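Local coordinates for mannitol dehydrogenase (Pseudomonas fluorescens, PDB 1LJ8), which probably catalyses the NAD-dependent oxidation of mannitol at C2, as a long-chain dehydrogenase that binds NAD, at residues V229-R241 with R361-R373. Numbering follows the deposited sequence.
Sequences VDRITPMTSTAHR and RFSNQAIADQLER. With NAD (nicotinamide-adenine-dinucleotide), chain B.
Ile232, Met235 and Arg361 bury the most surface where the Rossmann domain meets the C-terminal domain, beside the NAD nicotinamide. Ile232 lies across Asp369, its CG2 3.4 Å from Asp369 OD2. Its CD1 reaches the ring edge of Phe362. Ile232 CD1 also lies 3.8 Å from Arg361 NH2. Arg361 bends at chi3 (57°) and grips Asp230 end-on, NH2 to OD1 at 2.8 Å and NH1 to OD2. Arg361 NH2 also bridges to Glu259. Met235 is a selenomethionine. Met235 N donates to Gln370 OE1 at 2.9 Å, on an in-plane lone pair, and Met235 O accepts from Gln370 NE2. The Met235 and Arg373 side chains slide past each other in opposite directions, Met235 CG 3.8 Å from Arg373 CG. Arg373 in turn holds Asp369 side-on, through NE and NH2, on the syn lone pairs of both oxygens. Thr233 O and NAD O7N lie over one face of its guanidinium. Arg373 NH1 lies over the NAD carboxamide, 3.2 Å from NAD N7N. Replacing Arg373 by alanine is likely to leave the Asp369 carboxylate without its charged mate and to uncover one side of the carboxamide. Thr233 N donates to NAD O7N at 2.8 Å, and Thr233 O accepts from NAD N7N.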
loop_
_atom_site.group_PDB
_atom_site.type_symbol
_atom_site.label_atom_id
_atom_site.label_comp_id
_atom_site.label_asym_id
_atom_site.label_seq_id
_atom_site.Cartn_x
_atom_site.Cartn_y
_atom_site.Cartn_z
ATOM N N VAL A 229 -5.795 -2.376 -6.887
ATOM C CA VAL A 229 -6.302 -1.154 -6.261
ATOM C C VAL A 229 -5.365 -0.033 -6.640
ATOM O O VAL A 229 -4.138 -0.183 -6.543
ATOM C CB VAL A 229 -6.396 -1.342 -4.721
ATOM C CG1 VAL A 229 -7.404 -2.522 -4.449
ATOM C CG2 VAL A 229 -5.008 -1.627 -4.107
ATOM N N ASP A 230 -5.912 1.102 -7.091
ATOM C CA ASP A 230 -5.007 2.126 -7.574
ATOM C C ASP A 230 -5.512 3.543 -7.299
ATOM O O ASP A 230 -6.588 3.888 -7.765
ATOM C CB ASP A 230 -4.873 1.919 -9.104
ATOM C CG ASP A 230 -3.691 2.679 -9.725
ATOM O OD1 ASP A 230 -2.949 3.309 -8.977
ATOM O OD2 ASP A 230 -3.495 2.639 -10.980
ATOM N N ARG A 231 -4.762 4.318 -6.522
ATOM C CA ARG A 231 -5.072 5.742 -6.312
ATOM C C ARG A 231 -3.933 6.314 -5.486
ATOM O O ARG A 231 -3.779 5.963 -4.312
ATOM C CB ARG A 231 -6.418 6.007 -5.605
ATOM C CG ARG A 231 -6.674 7.545 -5.563
ATOM C CD ARG A 231 -8.054 7.884 -4.985
ATOM N NE ARG A 231 -8.568 9.032 -5.740
ATOM C CZ ARG A 231 -9.789 9.532 -5.619
ATOM N NH1 ARG A 231 -10.643 9.019 -4.744
ATOM N NH2 ARG A 231 -10.188 10.499 -6.469
ATOM N N ILE A 232 -3.120 7.165 -6.110
ATOM C CA ILE A 232 -1.958 7.761 -5.429
ATOM C C ILE A 232 -2.470 8.629 -4.292
ATOM O O ILE A 232 -3.231 9.588 -4.480
ATOM C CB ILE A 232 -1.084 8.540 -6.420
ATOM C CG1 ILE A 232 -0.405 7.531 -7.389
ATOM C CG2 ILE A 232 -0.001 9.323 -5.675
ATOM C CD1 ILE A 232 0.121 8.250 -8.703
ATOM N N THR A 233 -1.997 8.290 -3.095
ATOM C CA THR A 233 -2.488 8.942 -1.879
ATOM C C THR A 233 -1.313 9.346 -0.994
ATOM O O THR A 233 -0.761 8.542 -0.228
ATOM C CB THR A 233 -3.456 7.956 -1.121
ATOM O OG1 THR A 233 -4.541 7.551 -1.998
ATOM C CG2 THR A 233 -4.044 8.647 0.171
ATOM N N PRO A 234 -0.881 10.586 -1.112
ATOM C CA PRO A 234 0.249 11.071 -0.305
ATOM C C PRO A 234 -0.099 11.065 1.213
ATOM O O PRO A 234 -1.275 10.887 1.591
ATOM C CB PRO A 234 0.408 12.531 -0.765
ATOM C CG PRO A 234 -0.151 12.518 -2.212
ATOM C CD PRO A 234 -1.340 11.592 -2.115
HETATM N N MSE A 235 0.923 11.320 2.035
HETATM C CA MSE A 235 0.732 11.489 3.479
HETATM C C MSE A 235 0.148 12.882 3.668
HETATM O O MSE A 235 0.435 13.803 2.881
HETATM C CB MSE A 235 2.074 11.412 4.238
HETATM C CG MSE A 235 2.846 10.146 3.941
HETATM SE SE MSE A 235 4.453 10.144 5.066
HETATM C CE MSE A 235 5.419 11.610 4.175
ATOM N N THR A 236 -0.720 13.040 4.660
ATOM C CA THR A 236 -1.288 14.347 4.901
ATOM C C THR A 236 -0.281 15.114 5.759
ATOM O O THR A 236 -0.245 14.999 6.955
ATOM C CB THR A 236 -2.637 14.235 5.625
ATOM O OG1 THR A 236 -3.586 13.658 4.700
ATOM C CG2 THR A 236 -3.144 15.641 6.087
ATOM N N SER A 237 0.551 15.894 5.104
ATOM C CA SER A 237 1.539 16.710 5.823
ATOM C C SER A 237 0.812 17.991 6.294
ATOM O O SER A 237 -0.347 18.277 5.941
ATOM C CB SER A 237 2.636 17.075 4.835
ATOM O OG SER A 237 2.017 17.868 3.831
ATOM N N THR A 238 1.489 18.783 7.117
ATOM C CA THR A 238 0.881 20.012 7.555
ATOM C C THR A 238 0.539 20.903 6.375
ATOM O O THR A 238 -0.500 21.548 6.351
ATOM C CB THR A 238 1.832 20.761 8.504
ATOM O OG1 THR A 238 2.008 19.956 9.661
ATOM C CG2 THR A 238 1.259 22.100 8.906
ATOM N N ALA A 239 1.426 20.963 5.392
ATOM C CA ALA A 239 1.152 21.814 4.242
ATOM C C ALA A 239 -0.127 21.368 3.521
ATOM O O ALA A 239 -0.932 22.202 3.105
ATOM C CB ALA A 239 2.340 21.770 3.273
ATOM N N HIS A 240 -0.296 20.055 3.357
ATOM C CA HIS A 240 -1.527 19.565 2.690
ATOM C C HIS A 240 -2.758 19.998 3.489
ATOM O O HIS A 240 -3.757 20.477 2.944
ATOM C CB HIS A 240 -1.444 18.037 2.556
ATOM C CG HIS A 240 -0.713 17.589 1.324
ATOM N ND1 HIS A 240 -1.187 17.867 0.056
ATOM C CD2 HIS A 240 0.427 16.875 1.147
ATOM C CE1 HIS A 240 -0.374 17.343 -0.846
ATOM N NE2 HIS A 240 0.617 16.741 -0.215
ATOM N N ARG A 241 -2.688 19.875 4.813
ATOM C CA ARG A 241 -3.828 20.251 5.652
ATOM C C ARG A 241 -4.094 21.753 5.589
ATOM O O ARG A 241 -5.239 22.206 5.502
ATOM C CB ARG A 241 -3.554 19.798 7.109
ATOM C CG ARG A 241 -4.557 20.302 8.143
ATOM C CD ARG A 241 -4.221 19.769 9.555
ATOM N NE ARG A 241 -2.981 20.309 10.165
ATOM C CZ ARG A 241 -2.803 21.542 10.638
ATOM N NH1 ARG A 241 -3.767 22.458 10.592
ATOM N NH2 ARG A 241 -1.637 21.858 11.226
ATOM N N ARG A 361 0.513 10.657 -14.591
ATOM C CA ARG A 361 0.094 10.710 -13.170
ATOM C C ARG A 361 1.245 11.064 -12.223
ATOM O O ARG A 361 1.073 11.847 -11.268
ATOM C CB ARG A 361 -0.564 9.379 -12.776
ATOM C CG ARG A 361 -1.943 9.211 -13.429
ATOM C CD ARG A 361 -2.429 7.744 -13.312
ATOM N NE ARG A 361 -2.446 7.348 -11.889
ATOM C CZ ARG A 361 -2.426 6.070 -11.468
ATOM N NH1 ARG A 361 -2.398 5.067 -12.354
ATOM N NH2 ARG A 361 -2.423 5.801 -10.157
ATOM N N PHE A 362 2.434 10.541 -12.483
ATOM C CA PHE A 362 3.551 10.912 -11.611
ATOM C C PHE A 362 3.979 12.373 -11.829
ATOM O O PHE A 362 4.634 12.950 -10.981
ATOM C CB PHE A 362 4.802 10.054 -11.878
ATOM C CG PHE A 362 4.720 8.632 -11.382
ATOM C CD1 PHE A 362 5.843 7.811 -11.507
ATOM C CD2 PHE A 362 3.562 8.102 -10.839
ATOM C CE1 PHE A 362 5.801 6.469 -11.092
ATOM C CE2 PHE A 362 3.492 6.755 -10.425
ATOM C CZ PHE A 362 4.620 5.942 -10.556
ATOM N N SER A 363 3.628 12.948 -12.989
ATOM C CA SER A 363 3.983 14.338 -13.322
ATOM C C SER A 363 3.017 15.348 -12.719
ATOM O O SER A 363 3.232 16.577 -12.818
ATOM C CB SER A 363 4.052 14.508 -14.861
ATOM O OG SER A 363 5.025 13.615 -15.411
ATOM N N ASN A 364 1.955 14.838 -12.087
ATOM C CA ASN A 364 0.951 15.694 -11.403
ATOM C C ASN A 364 1.692 16.590 -10.383
ATOM O O ASN A 364 2.234 16.142 -9.369
ATOM C CB ASN A 364 -0.067 14.754 -10.720
ATOM C CG ASN A 364 -1.132 15.482 -9.918
ATOM O OD1 ASN A 364 -1.039 16.676 -9.630
ATOM N ND2 ASN A 364 -2.158 14.727 -9.528
ATOM N N GLN A 365 1.741 17.889 -10.637
ATOM C CA GLN A 365 2.490 18.751 -9.723
ATOM C C GLN A 365 1.683 19.144 -8.502
ATOM O O GLN A 365 2.243 19.337 -7.426
ATOM C CB GLN A 365 2.931 20.050 -10.431
ATOM C CG GLN A 365 3.492 19.831 -11.842
ATOM C CD GLN A 365 4.968 19.478 -11.862
ATOM O OE1 GLN A 365 5.793 20.193 -11.284
ATOM N NE2 GLN A 365 5.319 18.366 -12.540
ATOM N N ALA A 366 0.372 19.248 -8.665
ATOM C CA ALA A 366 -0.466 19.706 -7.557
ATOM C C ALA A 366 -0.529 18.741 -6.379
ATOM O O ALA A 366 -0.639 19.176 -5.243
ATOM C CB ALA A 366 -1.855 19.950 -8.066
ATOM N N ILE A 367 -0.454 17.439 -6.668
ATOM C CA ILE A 367 -0.590 16.408 -5.620
ATOM C C ILE A 367 0.523 16.407 -4.583
ATOM O O ILE A 367 0.303 16.074 -3.411
ATOM C CB ILE A 367 -0.761 15.000 -6.291
ATOM C CG1 ILE A 367 -1.269 13.914 -5.304
ATOM C CG2 ILE A 367 0.571 14.589 -6.900
ATOM C CD1 ILE A 367 -2.585 14.248 -4.601
ATOM N N ALA A 368 1.734 16.748 -4.985
ATOM C CA ALA A 368 2.840 16.802 -4.047
ATOM C C ALA A 368 3.012 15.515 -3.202
ATOM O O ALA A 368 3.020 15.520 -1.963
ATOM C CB ALA A 368 2.694 18.060 -3.134
ATOM N N ASP A 369 3.195 14.408 -3.905
ATOM C CA ASP A 369 3.400 13.121 -3.253
ATOM C C ASP A 369 4.851 13.022 -2.800
ATOM O O ASP A 369 5.795 13.270 -3.558
ATOM C CB ASP A 369 3.030 11.998 -4.235
ATOM C CG ASP A 369 3.040 10.630 -3.565
ATOM O OD1 ASP A 369 2.983 10.631 -2.327
ATOM O OD2 ASP A 369 3.105 9.597 -4.277
ATOM N N GLN A 370 5.036 12.670 -1.550
ATOM C CA GLN A 370 6.360 12.679 -0.948
ATOM C C GLN A 370 7.299 11.528 -1.222
ATOM O O GLN A 370 6.915 10.384 -1.044
ATOM C CB GLN A 370 6.222 12.786 0.577
ATOM C CG GLN A 370 5.274 13.896 1.024
ATOM C CD GLN A 370 3.844 13.386 1.269
ATOM O OE1 GLN A 370 3.514 12.230 1.000
ATOM N NE2 GLN A 370 2.991 14.281 1.800
ATOM N N LEU A 371 8.533 11.825 -1.641
ATOM C CA LEU A 371 9.477 10.757 -1.815
ATOM C C LEU A 371 9.704 10.057 -0.466
ATOM O O LEU A 371 9.979 8.855 -0.438
ATOM C CB LEU A 371 10.833 11.251 -2.414
ATOM C CG LEU A 371 10.722 11.771 -3.862
ATOM C CD1 LEU A 371 12.163 12.009 -4.383
ATOM C CD2 LEU A 371 9.936 10.757 -4.771
ATOM N N GLU A 372 9.548 10.754 0.660
ATOM C CA GLU A 372 9.716 10.050 1.932
ATOM C C GLU A 372 8.670 8.919 2.087
ATOM O O GLU A 372 8.961 7.870 2.670
ATOM C CB GLU A 372 9.583 11.002 3.109
ATOM C CG GLU A 372 9.966 10.288 4.403
ATOM C CD GLU A 372 10.250 11.224 5.575
ATOM O OE1 GLU A 372 10.837 12.312 5.376
ATOM O OE2 GLU A 372 9.905 10.841 6.709
ATOM N N ARG A 373 7.466 9.160 1.552
ATOM C CA ARG A 373 6.416 8.143 1.587
ATOM C C ARG A 373 6.802 7.024 0.630
ATOM O O ARG A 373 6.785 5.858 0.984
ATOM C CB ARG A 373 5.064 8.726 1.120
ATOM C CG ARG A 373 3.912 7.726 1.201
ATOM C CD ARG A 373 2.630 8.271 0.532
ATOM N NE ARG A 373 2.769 8.212 -0.917
ATOM C CZ ARG A 373 2.651 7.085 -1.618
ATOM N NH1 ARG A 373 2.399 5.907 -1.014
ATOM N NH2 ARG A 373 2.764 7.136 -2.941
HETATM P PA NAD B . -0.536 4.873 6.028
HETATM O O1A NAD B . 0.806 4.987 6.539
HETATM O O2A NAD B . -1.472 6.029 5.931
HETATM O O5B NAD B . -1.349 3.775 6.853
HETATM C C5B NAD B . -0.795 2.432 7.011
HETATM C C4B NAD B . -1.830 1.813 7.971
HETATM O O4B NAD B . -1.418 0.399 8.184
HETATM C C3B NAD B . -1.834 2.376 9.436
HETATM O O3B NAD B . -3.201 2.321 9.884
HETATM C C2B NAD B . -0.905 1.408 10.183
HETATM O O2B NAD B . -1.126 1.393 11.588
HETATM C C1B NAD B . -1.320 0.085 9.567
HETATM N N9A NAD B . -0.375 -0.979 9.698
HETATM C C8A NAD B . 0.981 -1.032 9.449
HETATM N N7A NAD B . 1.486 -2.226 9.659
HETATM C C5A NAD B . 0.398 -2.984 10.066
HETATM C C6A NAD B . 0.344 -4.340 10.408
HETATM N N6A NAD B . 1.370 -5.192 10.391
HETATM N N1A NAD B . -0.881 -4.859 10.802
HETATM C C2A NAD B . -2.025 -4.064 10.848
HETATM N N3A NAD B . -2.000 -2.721 10.492
HETATM C C4A NAD B . -0.748 -2.233 10.109
HETATM O O3 NAD B . -0.388 4.190 4.603
HETATM P PN NAD B . -1.328 4.232 3.299
HETATM O O1N NAD B . -0.867 5.306 2.414
HETATM O O2N NAD B . -2.717 4.279 3.766
HETATM O O5D NAD B . -0.964 2.878 2.577
HETATM C C5D NAD B . -1.335 1.671 3.229
HETATM C C4D NAD B . -1.249 0.625 2.205
HETATM O O4D NAD B . -2.267 0.710 1.187
HETATM C C3D NAD B . 0.105 0.453 1.425
HETATM O O3D NAD B . 1.106 -0.186 2.210
HETATM C C2D NAD B . -0.313 -0.262 0.156
HETATM O O2D NAD B . -0.291 -1.674 0.324
HETATM C C1D NAD B . -1.743 0.277 -0.099
HETATM N N1N NAD B . -1.817 1.365 -1.093
HETATM C C2N NAD B . -1.417 2.695 -0.868
HETATM C C3N NAD B . -1.462 3.567 -1.926
HETATM C C7N NAD B . -0.992 5.017 -1.704
HETATM O O7N NAD B . -0.848 5.721 -2.715
HETATM N N7N NAD B . -0.679 5.461 -0.505
HETATM C C4N NAD B . -1.897 3.123 -3.267
HETATM C C5N NAD B . -2.327 1.770 -3.432
HETATM C C6N NAD B . -2.293 0.855 -2.341
#